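Local structure of membrane lipoprotein TpN32 (Treponema pallidum, 1XS5) at residues F57-H62 with D109-A114; G8-P13 with T38-L43; M63-Q68 with G133-V138; V77-V82 with A195-L200. The protein binds L-methionine in the cleft of a periplasmic-binding-protein fold and is probably the methionine receptor of a membrane transport system. All coordinates share one frame; numbering follows the deposited sequence.

Contact 1 (F57-H62 with D109-A114); sequences FQHVPH and DSSNEA. With MET (methionine), chain B.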
loop_
_atom_site.group_PDB
_atom_site.type_symbol
_atom_site.label_atom_id
_atom_site.label_comp_id
_atom_site.label_asym_id
_atom_site.label_seq_id
_atom_site.Cartn_x
_atom_site.Cartn_y
_atom_site.Cartn_z
ATOM N N PHE A 57 -3.643 -6.415 1.930
ATOM C CA PHE A 57 -3.631 -4.946 2.073
ATOM C C PHE A 57 -2.248 -4.291 2.104
ATOM O O PHE A 57 -2.170 -3.078 2.063
ATOM C CB PHE A 57 -4.300 -4.536 3.392
ATOM C CG PHE A 57 -3.391 -4.700 4.600
ATOM C CD1 PHE A 57 -3.157 -5.958 5.156
ATOM C CD2 PHE A 57 -2.773 -3.589 5.177
ATOM C CE1 PHE A 57 -2.324 -6.106 6.288
ATOM C CE2 PHE A 57 -1.947 -3.713 6.294
ATOM C CZ PHE A 57 -1.724 -4.975 6.861
ATOM N N GLN A 58 -1.170 -5.087 2.136
ATOM C CA GLN A 58 0.151 -4.515 2.326
ATOM C C GLN A 58 1.187 -5.000 1.323
ATOM O O GLN A 58 0.907 -5.912 0.531
ATOM C CB GLN A 58 0.640 -4.915 3.725
ATOM C CG GLN A 58 1.073 -6.442 3.799
ATOM C CD GLN A 58 1.085 -7.050 5.224
ATOM O OE1 GLN A 58 1.775 -6.589 6.106
ATOM N NE2 GLN A 58 0.317 -8.084 5.414
ATOM N N HIS A 59 2.380 -4.400 1.405
ATOM C CA HIS A 59 3.495 -4.843 0.563
ATOM C C HIS A 59 4.511 -5.603 1.470
ATOM O O HIS A 59 4.359 -5.624 2.698
ATOM C CB HIS A 59 4.133 -3.645 -0.169
ATOM C CG HIS A 59 4.359 -2.439 0.686
ATOM N ND1 HIS A 59 5.175 -2.437 1.796
ATOM C CD2 HIS A 59 3.923 -1.170 0.545
ATOM C CE1 HIS A 59 5.237 -1.220 2.298
ATOM N NE2 HIS A 59 4.485 -0.431 1.552
ATOM N N VAL A 60 5.532 -6.242 0.886
ATOM C CA VAL A 60 6.460 -6.998 1.708
ATOM C C VAL A 60 7.247 -6.220 2.788
ATOM O O VAL A 60 7.429 -6.731 3.900
ATOM C CB VAL A 60 7.427 -7.871 0.817
ATOM C CG1 VAL A 60 8.437 -8.581 1.709
ATOM C CG2 VAL A 60 6.607 -8.943 0.074
ATOM N N PRO A 61 7.749 -4.997 2.475
ATOM C CA PRO A 61 8.475 -4.250 3.505
ATOM C C PRO A 61 7.574 -4.002 4.735
ATOM O O PRO A 61 8.036 -4.025 5.860
ATOM C CB PRO A 61 8.855 -2.939 2.790
ATOM C CG PRO A 61 9.163 -3.407 1.394
ATOM C CD PRO A 61 7.988 -4.405 1.131
ATOM N N HIS A 62 6.284 -3.771 4.514
ATOM C CA HIS A 62 5.375 -3.548 5.634
ATOM C C HIS A 62 5.221 -4.828 6.475
ATOM O O HIS A 62 5.248 -4.779 7.682
ATOM C CB HIS A 62 4.014 -3.056 5.120
ATOM C CG HIS A 62 3.049 -2.743 6.219
ATOM N ND1 HIS A 62 2.227 -3.695 6.779
ATOM C CD2 HIS A 62 2.835 -1.604 6.911
ATOM C CE1 HIS A 62 1.540 -3.149 7.768
ATOM N NE2 HIS A 62 1.897 -1.881 7.872
ATOM N N ASP A 109 3.922 5.272 9.252
ATOM C CA ASP A 109 4.334 3.900 9.588
ATOM C C ASP A 109 5.676 3.759 8.862
ATOM O O ASP A 109 5.815 4.104 7.682
ATOM C CB ASP A 109 3.318 2.845 9.158
ATOM C CG ASP A 109 3.062 2.852 7.661
ATOM O OD1 ASP A 109 2.454 3.809 7.161
ATOM O OD2 ASP A 109 3.468 1.879 7.000
ATOM N N SER A 110 6.683 3.265 9.572
ATOM C CA SER A 110 8.061 3.275 9.034
ATOM C C SER A 110 8.355 2.763 7.628
ATOM O O SER A 110 9.106 3.402 6.897
ATOM C CB SER A 110 9.026 2.618 10.047
ATOM O OG SER A 110 8.753 1.244 10.147
ATOM N N SER A 111 7.785 1.652 7.197
ATOM C CA SER A 111 8.126 1.230 5.836
ATOM C C SER A 111 7.565 2.200 4.757
ATOM O O SER A 111 8.197 2.396 3.718
ATOM C CB SER A 111 7.644 -0.201 5.562
ATOM O OG SER A 111 6.240 -0.301 5.531
ATOM N N ASN A 112 6.389 2.794 4.980
ATOM C CA ASN A 112 5.857 3.737 3.992
ATOM C C ASN A 112 6.417 5.116 4.181
ATOM O O ASN A 112 6.414 5.918 3.241
ATOM C CB ASN A 112 4.323 3.735 4.018
ATOM C CG ASN A 112 3.797 2.443 3.457
ATOM O OD1 ASN A 112 3.971 2.196 2.259
ATOM N ND2 ASN A 112 3.225 1.569 4.318
ATOM N N GLU A 113 6.901 5.412 5.393
ATOM C CA GLU A 113 7.532 6.706 5.635
ATOM C C GLU A 113 8.841 6.719 4.850
ATOM O O GLU A 113 9.153 7.716 4.197
ATOM C CB GLU A 113 7.882 6.906 7.112
ATOM C CG GLU A 113 8.400 8.302 7.397
ATOM C CD GLU A 113 8.465 8.615 8.895
ATOM O OE1 GLU A 113 7.657 8.058 9.681
ATOM O OE2 GLU A 113 9.324 9.427 9.274
ATOM N N ALA A 114 9.619 5.631 4.961
ATOM C CA ALA A 114 10.896 5.543 4.222
ATOM C C ALA A 114 10.645 5.646 2.732
ATOM O O ALA A 114 11.365 6.298 2.030
ATOM C CB ALA A 114 11.590 4.192 4.509
HETATM N N MET B . -1.896 -0.285 -0.656
HETATM C CA MET B . -0.722 0.302 0.087
HETATM C C MET B . 0.419 0.777 -0.840
HETATM O O MET B . 0.930 1.907 -0.647
HETATM C CB MET B . -0.144 -0.732 1.077
HETATM C CG MET B . 0.834 -0.103 2.046
HETATM S SD MET B . 1.585 -1.265 3.210
HETATM C CE MET B . 0.190 -1.399 4.406
HETATM O OXT MET B . 0.792 0.003 -1.750
#

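Contact 2 (G8-P13 with T38-L43); sequences GVLSEP and TNYVAL. With MET (methionine), chain B.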
loop_
_atom_site.group_PDB
_atom_site.type_symbol
_atom_site.label_atom_id
_atom_site.label_comp_id
_atom_site.label_asym_id
_atom_site.label_seq_id
_atom_site.Cartn_x
_atom_site.Cartn_y
_atom_site.Cartn_z
ATOM N N GLY A 8 -8.774 -10.873 5.318
ATOM C CA GLY A 8 -8.891 -9.510 5.837
ATOM C C GLY A 8 -8.563 -8.469 4.775
ATOM O O GLY A 8 -7.607 -8.642 3.985
ATOM N N VAL A 9 -9.355 -7.402 4.732
ATOM C CA VAL A 9 -9.110 -6.313 3.752
ATOM C C VAL A 9 -9.284 -4.988 4.509
ATOM O O VAL A 9 -9.983 -4.947 5.520
ATOM C CB VAL A 9 -10.126 -6.416 2.548
ATOM C CG1 VAL A 9 -11.524 -5.951 2.993
ATOM C CG2 VAL A 9 -9.625 -5.613 1.346
ATOM N N LEU A 10 -8.675 -3.919 3.990
ATOM C CA LEU A 10 -8.728 -2.593 4.556
ATOM C C LEU A 10 -9.618 -1.649 3.761
ATOM O O LEU A 10 -10.367 -0.863 4.335
ATOM C CB LEU A 10 -7.301 -2.011 4.564
ATOM C CG LEU A 10 -7.006 -0.627 5.145
ATOM C CD1 LEU A 10 -7.289 -0.630 6.641
ATOM C CD2 LEU A 10 -5.519 -0.332 4.926
ATOM N N SER A 11 -9.519 -1.705 2.433
ATOM C CA SER A 11 -10.269 -0.763 1.599
ATOM C C SER A 11 -10.142 -1.081 0.115
ATOM O O SER A 11 -9.574 -2.102 -0.294
ATOM C CB SER A 11 -9.666 0.641 1.781
ATOM O OG SER A 11 -8.381 0.718 1.117
ATOM N N GLU A 12 -10.671 -0.167 -0.685
ATOM C CA GLU A 12 -10.532 -0.285 -2.128
ATOM C C GLU A 12 -9.054 0.034 -2.352
ATOM O O GLU A 12 -8.462 0.792 -1.581
ATOM C CB GLU A 12 -11.407 0.752 -2.815
ATOM C CG GLU A 12 -12.909 0.433 -2.693
ATOM C CD GLU A 12 -13.287 -0.934 -3.289
ATOM O OE1 GLU A 12 -12.456 -1.534 -3.992
ATOM O OE2 GLU A 12 -14.427 -1.417 -3.067
ATOM N N PRO A 13 -8.456 -0.475 -3.435
ATOM C CA PRO A 13 -9.065 -1.326 -4.467
ATOM C C PRO A 13 -9.072 -2.815 -4.134
ATOM O O PRO A 13 -9.682 -3.619 -4.851
ATOM C CB PRO A 13 -8.192 -1.036 -5.677
ATOM C CG PRO A 13 -6.777 -0.980 -5.018
ATOM C CD PRO A 13 -7.091 -0.055 -3.821
ATOM N N THR A 38 -9.994 -1.859 10.085
ATOM C CA THR A 38 -9.727 -0.435 9.996
ATOM C C THR A 38 -8.269 -0.062 10.188
ATOM O O THR A 38 -7.901 1.095 10.057
ATOM C CB THR A 38 -10.550 0.359 11.056
ATOM O OG1 THR A 38 -10.076 0.037 12.374
ATOM C CG2 THR A 38 -11.994 -0.015 10.990
ATOM N N ASN A 39 -7.414 -1.002 10.545
ATOM C CA ASN A 39 -6.027 -0.597 10.698
ATOM C C ASN A 39 -5.053 -1.669 10.390
ATOM O O ASN A 39 -5.397 -2.850 10.419
ATOM C CB ASN A 39 -5.741 0.039 12.058
ATOM C CG ASN A 39 -5.831 -0.927 13.194
ATOM O OD1 ASN A 39 -4.847 -1.589 13.565
ATOM N ND2 ASN A 39 -7.022 -1.010 13.783
ATOM N N TYR A 40 -3.845 -1.236 10.040
ATOM C CA TYR A 40 -2.793 -2.160 9.628
ATOM C C TYR A 40 -2.419 -3.270 10.639
ATOM O O TYR A 40 -2.293 -4.463 10.279
ATOM C CB TYR A 40 -1.512 -1.385 9.265
ATOM C CG TYR A 40 -1.600 -0.342 8.152
ATOM C CD1 TYR A 40 -2.544 -0.426 7.119
ATOM C CD2 TYR A 40 -0.643 0.689 8.082
ATOM C CE1 TYR A 40 -2.519 0.491 6.029
ATOM C CE2 TYR A 40 -0.614 1.622 6.999
ATOM C CZ TYR A 40 -1.546 1.510 5.978
ATOM O OH TYR A 40 -1.424 2.361 4.893
ATOM N N VAL A 41 -2.238 -2.885 11.890
ATOM C CA VAL A 41 -1.827 -3.850 12.893
ATOM C C VAL A 41 -2.888 -4.903 13.161
ATOM O O VAL A 41 -2.589 -6.098 13.243
ATOM C CB VAL A 41 -1.424 -3.101 14.182
ATOM C CG1 VAL A 41 -1.137 -4.107 15.314
ATOM C CG2 VAL A 41 -0.161 -2.229 13.880
ATOM N N ALA A 42 -4.134 -4.461 13.255
ATOM C CA ALA A 42 -5.215 -5.413 13.510
ATOM C C ALA A 42 -5.334 -6.499 12.443
ATOM O O ALA A 42 -5.694 -7.672 12.702
ATOM C CB ALA A 42 -6.521 -4.635 13.645
ATOM N N LEU A 43 -5.074 -6.112 11.198
ATOM C CA LEU A 43 -5.163 -7.075 10.107
ATOM C C LEU A 43 -4.097 -8.163 10.231
ATOM O O LEU A 43 -4.351 -9.327 9.944
ATOM C CB LEU A 43 -4.968 -6.352 8.749
ATOM C CG LEU A 43 -6.225 -5.688 8.155
ATOM C CD1 LEU A 43 -5.888 -4.456 7.295
ATOM C CD2 LEU A 43 -6.923 -6.762 7.308
HETATM N N MET B . -1.896 -0.285 -0.656
HETATM C CA MET B . -0.722 0.302 0.087
HETATM C C MET B . 0.419 0.777 -0.840
HETATM O O MET B . 0.930 1.907 -0.647
HETATM C CB MET B . -0.144 -0.732 1.077
HETATM C CG MET B . 0.834 -0.103 2.046
HETATM S SD MET B . 1.585 -1.265 3.210
HETATM C CE MET B . 0.190 -1.399 4.406
HETATM O OXT MET B . 0.792 0.003 -1.750
#

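Contact 3 (M63-Q68 with G133-V138); sequences MQQFNQ and GLFATV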
loop_
_atom_site.group_PDB
_atom_site.type_symbol
_atom_site.label_atom_id
_atom_site.label_comp_id
_atom_site.label_asym_id
_atom_site.label_seq_id
_atom_site.Cartn_x
_atom_site.Cartn_y
_atom_site.Cartn_z
ATOM N N MET A 63 5.050 -5.954 5.807
ATOM C CA MET A 63 4.913 -7.262 6.434
ATOM C C MET A 63 6.185 -7.569 7.245
ATOM O O MET A 63 6.117 -8.068 8.394
ATOM C CB MET A 63 4.735 -8.320 5.335
ATOM C CG MET A 63 4.393 -9.692 5.873
ATOM S SD MET A 63 4.522 -10.968 4.615
ATOM C CE MET A 63 6.350 -11.043 4.365
ATOM N N GLN A 64 7.345 -7.278 6.641
ATOM C CA GLN A 64 8.626 -7.497 7.332
ATOM C C GLN A 64 8.722 -6.654 8.564
ATOM O O GLN A 64 9.140 -7.140 9.618
ATOM C CB GLN A 64 9.814 -7.232 6.385
ATOM C CG GLN A 64 9.875 -8.325 5.322
ATOM C CD GLN A 64 10.878 -8.069 4.209
ATOM O OE1 GLN A 64 11.220 -6.916 3.912
ATOM N NE2 GLN A 64 11.337 -9.153 3.558
ATOM N N GLN A 65 8.321 -5.390 8.459
ATOM C CA GLN A 65 8.331 -4.517 9.614
ATOM C C GLN A 65 7.459 -5.150 10.703
ATOM O O GLN A 65 7.860 -5.209 11.876
ATOM C CB GLN A 65 7.777 -3.128 9.228
ATOM C CG GLN A 65 8.022 -1.971 10.224
ATOM C CD GLN A 65 7.250 -2.086 11.539
ATOM O OE1 GLN A 65 6.066 -2.482 11.566
ATOM N NE2 GLN A 65 7.912 -1.718 12.646
ATOM N N PHE A 66 6.257 -5.613 10.337
ATOM C CA PHE A 66 5.382 -6.217 11.355
ATOM C C PHE A 66 6.030 -7.449 11.992
ATOM O O PHE A 66 5.973 -7.610 13.217
ATOM C CB PHE A 66 4.021 -6.628 10.773
ATOM C CG PHE A 66 3.179 -7.452 11.721
ATOM C CD1 PHE A 66 2.318 -6.834 12.620
ATOM C CD2 PHE A 66 3.260 -8.862 11.710
ATOM C CE1 PHE A 66 1.535 -7.616 13.506
ATOM C CE2 PHE A 66 2.489 -9.645 12.582
ATOM C CZ PHE A 66 1.626 -9.019 13.485
ATOM N N ASN A 67 6.598 -8.334 11.176
ATOM C CA ASN A 67 7.267 -9.526 11.726
ATOM C C ASN A 67 8.355 -9.153 12.751
ATOM O O ASN A 67 8.456 -9.762 13.819
ATOM C CB ASN A 67 7.906 -10.352 10.608
ATOM C CG ASN A 67 6.896 -11.165 9.829
ATOM O OD1 ASN A 67 5.787 -11.389 10.290
ATOM N ND2 ASN A 67 7.282 -11.622 8.663
ATOM N N GLN A 68 9.165 -8.137 12.440
ATOM C CA GLN A 68 10.207 -7.721 13.358
ATOM C C GLN A 68 9.690 -7.085 14.642
ATOM O O GLN A 68 10.170 -7.395 15.744
ATOM C CB GLN A 68 11.151 -6.725 12.678
ATOM C CG GLN A 68 12.102 -7.368 11.695
ATOM C CD GLN A 68 13.167 -6.391 11.185
ATOM O OE1 GLN A 68 13.700 -5.587 11.956
ATOM N NE2 GLN A 68 13.487 -6.467 9.891
ATOM N N GLY A 133 18.339 2.235 5.438
ATOM C CA GLY A 133 17.566 1.013 5.422
ATOM C C GLY A 133 16.128 1.143 4.992
ATOM O O GLY A 133 15.616 2.219 4.710
ATOM N N LEU A 134 15.458 0.004 4.995
ATOM C CA LEU A 134 14.078 -0.099 4.565
ATOM C C LEU A 134 13.066 0.614 5.472
ATOM O O LEU A 134 11.973 0.949 5.029
ATOM C CB LEU A 134 13.765 -1.606 4.419
ATOM C CG LEU A 134 12.622 -2.106 3.532
ATOM C CD1 LEU A 134 12.841 -1.665 2.088
ATOM C CD2 LEU A 134 12.564 -3.639 3.616
ATOM N N PHE A 135 13.416 0.836 6.741
ATOM C CA PHE A 135 12.496 1.492 7.693
ATOM C C PHE A 135 12.913 2.898 8.147
ATOM O O PHE A 135 12.557 3.358 9.247
ATOM C CB PHE A 135 12.268 0.580 8.906
ATOM C CG PHE A 135 11.896 -0.816 8.532
ATOM C CD1 PHE A 135 10.960 -1.055 7.520
ATOM C CD2 PHE A 135 12.555 -1.901 9.100
ATOM C CE1 PHE A 135 10.700 -2.328 7.071
ATOM C CE2 PHE A 135 12.286 -3.211 8.644
ATOM C CZ PHE A 135 11.354 -3.413 7.620
ATOM N N ALA A 136 13.651 3.581 7.276
ATOM C CA ALA A 136 14.146 4.929 7.516
ATOM C C ALA A 136 13.021 5.915 7.867
ATOM O O ALA A 136 11.883 5.784 7.364
ATOM C CB ALA A 136 14.898 5.412 6.257
ATOM N N THR A 137 13.326 6.890 8.734
ATOM C CA THR A 137 12.331 7.911 9.083
ATOM C C THR A 137 12.892 9.307 8.896
ATOM O O THR A 137 14.010 9.484 8.449
ATOM C CB THR A 137 11.854 7.799 10.552
ATOM O OG1 THR A 137 12.988 7.920 11.421
ATOM C CG2 THR A 137 11.122 6.468 10.793
ATOM N N VAL A 138 12.121 10.310 9.286
ATOM C CA VAL A 138 12.562 11.672 9.136
ATOM C C VAL A 138 13.893 11.944 9.852
ATOM O O VAL A 138 14.612 12.856 9.443
ATOM C CB VAL A 138 11.497 12.665 9.669
ATOM C CG1 VAL A 138 10.235 12.576 8.814
ATOM C CG2 VAL A 138 11.187 12.335 11.157
#

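Contact 4 (V77-V82 with A195-L200); sequences VGNVHV and AYANVL. With MET (methionine), chain B.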
loop_
_atom_site.group_PDB
_atom_site.type_symbol
_atom_site.label_atom_id
_atom_site.label_comp_id
_atom_site.label_asym_id
_atom_site.label_seq_id
_atom_site.Cartn_x
_atom_site.Cartn_y
_atom_site.Cartn_z
ATOM N N VAL A 77 2.474 -15.047 -0.210
ATOM C CA VAL A 77 2.353 -16.200 -1.094
ATOM C C VAL A 77 2.352 -15.741 -2.550
ATOM O O VAL A 77 2.314 -16.560 -3.463
ATOM C CB VAL A 77 1.084 -17.059 -0.824
ATOM C CG1 VAL A 77 1.074 -17.501 0.619
ATOM C CG2 VAL A 77 -0.197 -16.292 -1.188
ATOM N N GLY A 78 2.424 -14.431 -2.766
ATOM C CA GLY A 78 2.461 -13.909 -4.106
ATOM C C GLY A 78 2.176 -12.429 -4.292
ATOM O O GLY A 78 1.380 -11.843 -3.551
ATOM N N ASN A 79 2.853 -11.827 -5.279
ATOM C CA ASN A 79 2.613 -10.427 -5.621
ATOM C C ASN A 79 1.360 -10.381 -6.459
ATOM O O ASN A 79 1.174 -11.195 -7.336
ATOM C CB ASN A 79 3.743 -9.836 -6.470
ATOM C CG ASN A 79 5.044 -9.871 -5.773
ATOM O OD1 ASN A 79 5.128 -9.617 -4.564
ATOM N ND2 ASN A 79 6.087 -10.201 -6.510
ATOM N N VAL A 80 0.512 -9.404 -6.195
ATOM C CA VAL A 80 -0.739 -9.240 -6.906
ATOM C C VAL A 80 -0.795 -7.963 -7.770
ATOM O O VAL A 80 -1.191 -7.996 -8.954
ATOM C CB VAL A 80 -1.931 -9.178 -5.889
ATOM C CG1 VAL A 80 -3.213 -9.006 -6.621
ATOM C CG2 VAL A 80 -1.990 -10.480 -5.046
ATOM N N HIS A 81 -0.469 -6.814 -7.181
ATOM C CA HIS A 81 -0.542 -5.582 -7.937
ATOM C C HIS A 81 0.390 -4.526 -7.360
ATOM O O HIS A 81 0.915 -4.730 -6.280
ATOM C CB HIS A 81 -1.975 -5.049 -7.948
ATOM C CG HIS A 81 -2.440 -4.434 -6.645
ATOM N ND1 HIS A 81 -3.203 -5.119 -5.723
ATOM C CD2 HIS A 81 -2.305 -3.176 -6.153
ATOM C CE1 HIS A 81 -3.521 -4.306 -4.723
ATOM N NE2 HIS A 81 -2.990 -3.122 -4.958
ATOM N N VAL A 82 0.588 -3.438 -8.111
ATOM C CA VAL A 82 1.439 -2.311 -7.700
ATOM C C VAL A 82 0.545 -1.067 -7.667
ATOM O O VAL A 82 -0.332 -0.925 -8.509
ATOM C CB VAL A 82 2.647 -2.067 -8.680
ATOM C CG1 VAL A 82 3.577 -3.299 -8.702
ATOM C CG2 VAL A 82 2.143 -1.740 -10.097
ATOM N N ALA A 195 8.852 -2.721 -6.245
ATOM C CA ALA A 195 9.373 -3.292 -4.983
ATOM C C ALA A 195 8.274 -3.293 -3.869
ATOM O O ALA A 195 8.319 -4.047 -2.892
ATOM C CB ALA A 195 10.561 -2.486 -4.509
ATOM N N TYR A 196 7.296 -2.422 -4.040
ATOM C CA TYR A 196 6.229 -2.283 -3.070
ATOM C C TYR A 196 4.930 -2.910 -3.533
ATOM O O TYR A 196 3.845 -2.472 -3.147
ATOM C CB TYR A 196 6.091 -0.796 -2.730
ATOM C CG TYR A 196 7.290 -0.303 -1.925
ATOM C CD1 TYR A 196 7.360 -0.518 -0.537
ATOM C CD2 TYR A 196 8.371 0.343 -2.546
ATOM C CE1 TYR A 196 8.457 -0.098 0.202
ATOM C CE2 TYR A 196 9.486 0.758 -1.805
ATOM C CZ TYR A 196 9.515 0.538 -0.431
ATOM O OH TYR A 196 10.588 0.978 0.325
ATOM N N ALA A 197 5.049 -3.954 -4.359
ATOM C CA ALA A 197 3.881 -4.711 -4.835
ATOM C C ALA A 197 3.114 -5.236 -3.602
ATOM O O ALA A 197 3.715 -5.675 -2.601
ATOM C CB ALA A 197 4.342 -5.911 -5.711
ATOM N N ASN A 198 1.783 -5.176 -3.689
ATOM C CA ASN A 198 0.896 -5.630 -2.620
ATOM C C ASN A 198 0.747 -7.128 -2.773
ATOM O O ASN A 198 0.576 -7.649 -3.884
ATOM C CB ASN A 198 -0.448 -4.927 -2.731
ATOM C CG ASN A 198 -0.397 -3.483 -2.188
ATOM O OD1 ASN A 198 -1.362 -3.006 -1.588
ATOM N ND2 ASN A 198 0.744 -2.785 -2.394
ATOM N N VAL A 199 0.770 -7.817 -1.641
ATOM C CA VAL A 199 0.776 -9.273 -1.637
ATOM C C VAL A 199 -0.330 -9.908 -0.803
ATOM O O VAL A 199 -0.899 -9.280 0.108
ATOM C CB VAL A 199 2.100 -9.794 -1.027
ATOM C CG1 VAL A 199 3.274 -9.599 -2.002
ATOM C CG2 VAL A 199 2.405 -9.014 0.258
ATOM N N LEU A 200 -0.598 -11.177 -1.106
ATOM C CA LEU A 200 -1.597 -11.953 -0.375
ATOM C C LEU A 200 -0.739 -12.558 0.746
ATOM O O LEU A 200 0.270 -13.190 0.469
ATOM C CB LEU A 200 -2.168 -13.037 -1.283
ATOM C CG LEU A 200 -3.203 -13.912 -0.570
ATOM C CD1 LEU A 200 -4.361 -12.986 -0.065
ATOM C CD2 LEU A 200 -3.717 -15.017 -1.538
HETATM N N MET B . -1.896 -0.285 -0.656
HETATM C CA MET B . -0.722 0.302 0.087
HETATM C C MET B . 0.419 0.777 -0.840
HETATM O O MET B . 0.930 1.907 -0.647
HETATM C CB MET B . -0.144 -0.732 1.077
HETATM C CG MET B . 0.834 -0.103 2.046
HETATM S SD MET B . 1.585 -1.265 3.210
HETATM C CE MET B . 0.190 -1.399 4.406
HETATM O OXT MET B . 0.792 0.003 -1.750
#

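Contact 1 (F57-H62 with D109-A114)
The imidazoles of His-59 and His-62 each give one face to the bound methionine and an edge to the segment 109-114. The sulfur SD lies 3.4 Å above the His-59 ring plane, displaced toward the rim, while the methyl CE sits 3.6 Å over the centre of the His-62 ring. In the plane of His-59 is Asn-112 OD1; in that of His-62 are Gln-58 OE1 and Asp-109 OD2. Phe-57 receives Gln-58 CB over one ring face.

One bond spans the contact directly: His-59 NE2 donates to Asn-112 OD1 at 2.8 Å, nearly straight at 169°, the two side chains meeting tip to tip. The other nitrogen, ND1, accepts from His-62 N in the helix-capping bond, so both ring nitrogens are engaged and the rotation of the imidazole is fixed. With CG anti to the backbone N (chi1 -177°), the ring of His-62 is carried to the ligand, where CG is 3.6 Å from the methyl CE. His-62 ND1 donates to Gln-58 OE1 at 3.0 Å, in the ring plane and almost straight (171°). Asn-112 ND2 in turn donates to the syn lone pair of Asp-109 OD2 at 2.7 Å, which holds the amide in place with ND2 3.5 Å from the ligand sulfur. Ser-111 OG packs against His-62 CA at 3.4 Å.

As expected of a two-lobed periplasmic binding protein closed on its ligand, the contact probably joins the lobes across the cleft. Helix 60-70, entered from strand 54-59, faces the start of helix 110-122; strand 198-203 borders His-59, and Tyr-40 of helix 40-49 meets His-62 edge-to-face.

Contact 2 (G8-P13 with T38-L43)
Gly-8 and Leu-43 bring their CA atoms within 6.2 Å where the end of strand 3-9 passes the first turn of helix 40-49, and Leu-10 comes similarly close to Thr-38 just before that helix. No hydrogen bond joins the two segments, and side chains do the work.

Leu-43 lays CD2 on the strand backbone, 3.5 Å from Gly-8 C, a close approach made where the strand has no side chain. Its other methyl, CD1, rests 3.9 Å from Leu-10 CB. Leu-10 reaches across with both branches: CG is anti to the backbone N (chi1 -178°), CD1 settles 3.7 Å from Thr-38 C, and CD2 meets the edge of the Tyr-40 ring, 3.3 Å from CE1. Over one face of that ring, displaced toward the rim, lies the methionine methyl CE, 3.7 Å from Tyr-40 CE1. The helix start carrying the tyrosine is capped by Asn-39, whose OD1 accepts from Ala-42 N at 3.0 Å, the donor standing above the carbonyl plane.

Phe-57 of strand 54-59 touches both leucines, and Tyr-174 of helix 172-177 touches both Leu-10 and Tyr-40. With hydrocarbon at its edge and the ligand methyl on its face, the Tyr-40 ring forms part of an apolar wall suited to the end of a methionine side chain, and Leu-10, which touches the ring and not the ligand, probably helps to set its position.

Contact 3 (M63-Q68 with G133-V138)
Phe-135 packs its ring against helix 60-70 with one face turned to Gln-65, and this is the close part of the contact. Gln-65 CB stands 4.1 Å from the ring centroid, 28° off the normal, a CH-pi contact, and Gln-65 N approaches Phe-135 CZ to 3.7 Å. On the opposite face lies Leu-134 CB, offset toward the rim, so the ring is lodged between its own neighbour and the helix.

Around this ring the contact thins toward solvent. Gln-68, an exposed residue, brings NE2 in the ring plane to 3.7 Å from Phe-135 CE2, while Gln-64 stretches out to set OE1 3.6 Å from CD2 of the exposed Leu-134, the two side chains crossing at about a right angle. The Gln-65 chain bends at chi2 (-69°), and its NE2 is hydrogen-bonded to Glu-69 one helical turn on.

Residues 133-136 form a type I turn within the loop before strand 141-143, and Phe-135 also touches Ser-110 and Ser-111 of helix 110-122. With no hydrogen bond across the segments, glutamine chains meet an aromatic ring and a leucine by van der Waals and CH-pi packing, so the pairing rests on shape and not on a directional bond.

Contact 4 (V77-V82 with A195-L200)
Asn-198 N donates to His-81 O at 2.8 Å and Val-80 N to Asn-198 O at 2.9 Å, so two consecutive residues of strand 74-82 face one residue of strand 198-203: a classic beta bulge in an antiparallel pair. Farther along, Val-77 N bonds to Leu-200 O at 3.0 Å in an almost straight bond (172°).

At the bulge the Asn-198 amide grips the amino-acid end of the bound methionine with both its polar atoms: OD1 accepts from the ligand N and ND2 donates to OXT, each at 2.9 Å. His-14 NE2 also bonds to OD1. Next to the amide, Asn-198 CB lies over one face of the His-81 ring, 3.9 Å from its centroid, in a CH-pi contact. His-81 NE2 is tied to Glu-83, which itself binds the ligand, so the imidazole probably serves as a second-shell support.

Packing completes the pairing. Asn-79 and Val-199 lie side by side, pointing the same way, and Val-82 CG1 leans on Ala-197 CB. Leu-200 touches Val-215 and Leu-216 of helix 210-219, with CG anti to the backbone N (chi1 179°), and its CD2 meets Val-77 CG2 at 3.8 Å.

How the contacts relate
Contacts 1 and 4 are buried, contact 2 is partly buried and contact 3 lies at the surface. Contacts 1, 2 and 4 all reach the same mixed sheet and all touch the methionine, yet they divide the work: contact 4 is backbone pairing that presents a polar amide to the ligand's charged end, contact 1 is a side-chain hydrogen-bond network around the thioether, and contact 2 is carried by leucine methyls. Contacts 1 and 3 share helix 60-70, their centres about 7 Å apart, and Glu-113 OE2 probably bonds to Val-138 N between them. Hydrogen bonds cross contacts 1 and 4 but not contacts 2 and 3, whether at the pocket or at the surface.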